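Local coordinates for protein beta-galacturonidase (Eisenbergiella tayi, PDB 6NCW) that probably cleaves beta-galacturonide linkages, as a glycoside hydrolase of family 2, at residues F461-I466 with Q496-R501. Residues are numbered along the deposited sequence; the frame is centred on the assembly and turned at random.
Sequences FLITEI and QAVFSR
Val498, near the end of helix 484-500, meets Ile463 and Ile466 of strand 461-466 through a single methyl, CG1. The contact is wholly apolar. Val498 CG1 lies 3.9 Å from Ile463 CG1, a methylene rather than a branch tip, and the two side chains meet at a slant. The same methyl is 4.2 Å from Ile466 CD1, the far end of a side chain that runs past the valine in the opposite sense. Ile466 reaches this point because its CG1 is anti to the backbone N (chi1 -167°) and the chain continues nearly extended to CD1 (chi2 159°). The closest CA pair is Ile463 CA and Val498 CA, 7.5 Å apart.

Two neighbours extend the patch: Val507 of strand 504-509 touches both Ile466 and Val498, while Leu443 of helix 439-453 packs on Ile463. At its edge, Arg501 forms a salt bridge with Asp444. Glu465, on the same strand, turns the other way, into the galacturonate site, where OE1 forms a salt bridge with Arg309 and OE2 a hydrogen bond with Tyr430.

The segments belong to the beta-alpha-beta unit 461-466, 484-500, 504-509 of the TIM barrel, in which the helix covers the outside of the parallel barrel strands. With methyl and methylene groups alone meeting here, the buried patch is non-directional, consistent with modest hydrophobic packing between this end of the helix and the strand.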
loop_
_atom_site.group_PDB
_atom_site.type_symbol
_atom_site.label_atom_id
_atom_site.label_comp_id
_atom_site.label_asym_id
_atom_site.label_seq_id
_atom_site.Cartn_x
_atom_site.Cartn_y
_atom_site.Cartn_z
ATOM N N PHE A 461 24.215 30.252 13.893
ATOM C CA PHE A 461 23.938 29.609 12.613
ATOM C C PHE A 461 23.011 28.428 12.852
ATOM O O PHE A 461 23.287 27.587 13.714
ATOM C CB PHE A 461 25.261 29.170 11.945
ATOM C CG PHE A 461 25.098 28.331 10.677
ATOM C CD1 PHE A 461 24.676 28.905 9.484
ATOM C CD2 PHE A 461 25.432 26.986 10.675
ATOM C CE1 PHE A 461 24.552 28.142 8.322
ATOM C CE2 PHE A 461 25.318 26.221 9.517
ATOM C CZ PHE A 461 24.875 26.801 8.348
ATOM N N LEU A 462 21.915 28.368 12.091
ATOM C CA LEU A 462 20.954 27.268 12.138
ATOM C C LEU A 462 20.800 26.664 10.748
ATOM O O LEU A 462 20.849 27.388 9.750
ATOM C CB LEU A 462 19.577 27.748 12.637
ATOM C CG LEU A 462 19.393 28.070 14.116
ATOM C CD1 LEU A 462 18.061 28.755 14.348
ATOM C CD2 LEU A 462 19.515 26.787 14.949
ATOM N N ILE A 463 20.637 25.341 10.686
ATOM C CA ILE A 463 20.111 24.660 9.501
ATOM C C ILE A 463 18.589 24.630 9.639
ATOM O O ILE A 463 18.042 23.887 10.461
ATOM C CB ILE A 463 20.669 23.238 9.355
ATOM C CG1 ILE A 463 22.193 23.256 9.155
ATOM C CG2 ILE A 463 19.963 22.508 8.190
ATOM C CD1 ILE A 463 22.634 24.128 7.996
ATOM N N THR A 464 17.897 25.447 8.853
ATOM C CA THR A 464 16.456 25.571 9.008
ATOM C C THR A 464 15.681 24.561 8.173
ATOM O O THR A 464 14.467 24.431 8.374
ATOM C CB THR A 464 15.996 27.001 8.669
ATOM O OG1 THR A 464 16.775 27.531 7.586
ATOM C CG2 THR A 464 16.145 27.879 9.900
ATOM N N GLU A 465 16.358 23.836 7.273
ATOM C CA GLU A 465 15.795 22.696 6.543
ATOM C C GLU A 465 16.919 21.737 6.193
ATOM O O GLU A 465 17.940 22.173 5.669
ATOM C CB GLU A 465 15.092 23.124 5.240
ATOM C CG GLU A 465 13.735 23.770 5.456
ATOM C CD GLU A 465 13.121 24.347 4.185
ATOM O OE1 GLU A 465 12.362 25.333 4.330
ATOM O OE2 GLU A 465 13.387 23.829 3.064
ATOM N N ILE A 466 16.732 20.457 6.518
ATOM C CA ILE A 466 17.476 19.346 5.934
ATOM C C ILE A 466 16.576 18.111 5.995
ATOM O O ILE A 466 15.794 17.944 6.935
ATOM C CB ILE A 466 18.824 19.127 6.676
ATOM C CG1 ILE A 466 19.761 18.203 5.893
ATOM C CG2 ILE A 466 18.590 18.576 8.081
ATOM C CD1 ILE A 466 21.242 18.376 6.304
ATOM N N GLN A 496 23.852 13.588 11.938
ATOM C CA GLN A 496 25.198 13.439 12.474
ATOM C C GLN A 496 26.073 14.629 12.087
ATOM O O GLN A 496 26.816 15.155 12.920
ATOM C CB GLN A 496 25.789 12.110 11.995
ATOM C CG GLN A 496 27.304 12.034 11.930
ATOM C CD GLN A 496 27.987 12.063 13.291
ATOM O OE1 GLN A 496 27.448 11.566 14.292
ATOM N NE2 GLN A 496 29.195 12.651 13.335
ATOM N N ALA A 497 25.935 15.127 10.857
ATOM C CA ALA A 497 26.773 16.244 10.434
ATOM C C ALA A 497 26.368 17.548 11.122
ATOM O O ALA A 497 27.233 18.272 11.624
ATOM C CB ALA A 497 26.742 16.395 8.916
ATOM N N VAL A 498 25.065 17.876 11.158
ATOM C CA VAL A 498 24.657 19.173 11.705
ATOM C C VAL A 498 25.020 19.275 13.186
ATOM O O VAL A 498 25.501 20.313 13.647
ATOM C CB VAL A 498 23.147 19.444 11.468
ATOM C CG1 VAL A 498 22.834 19.484 9.977
ATOM C CG2 VAL A 498 22.281 18.393 12.137
ATOM N N PHE A 499 24.820 18.200 13.947
ATOM C CA PHE A 499 25.117 18.228 15.373
ATOM C C PHE A 499 26.610 18.189 15.689
ATOM O O PHE A 499 26.982 18.452 16.834
ATOM C CB PHE A 499 24.394 17.070 16.066
ATOM C CG PHE A 499 22.919 17.301 16.218
ATOM C CD1 PHE A 499 22.447 18.492 16.757
ATOM C CD2 PHE A 499 22.008 16.360 15.787
ATOM C CE1 PHE A 499 21.077 18.734 16.885
ATOM C CE2 PHE A 499 20.626 16.593 15.909
ATOM C CZ PHE A 499 20.167 17.782 16.474
ATOM N N SER A 500 27.475 17.888 14.722
ATOM C CA SER A 500 28.914 17.960 14.934
ATOM C C SER A 500 29.557 19.163 14.251
ATOM O O SER A 500 30.779 19.318 14.323
ATOM C CB SER A 500 29.579 16.660 14.471
ATOM O OG SER A 500 29.424 16.472 13.082
ATOM N N ARG A 501 28.770 20.032 13.616
ATOM C CA ARG A 501 29.284 21.248 12.993
ATOM C C ARG A 501 29.474 22.321 14.071
ATOM O O ARG A 501 28.498 22.893 14.573
ATOM C CB ARG A 501 28.321 21.699 11.897
ATOM C CG ARG A 501 28.671 22.988 11.174
ATOM C CD ARG A 501 30.048 22.931 10.511
ATOM N NE ARG A 501 31.021 23.663 11.312
ATOM C CZ ARG A 501 32.294 23.848 10.978
ATOM N NH1 ARG A 501 32.773 23.354 9.840
ATOM N NH2 ARG A 501 33.085 24.538 11.791
#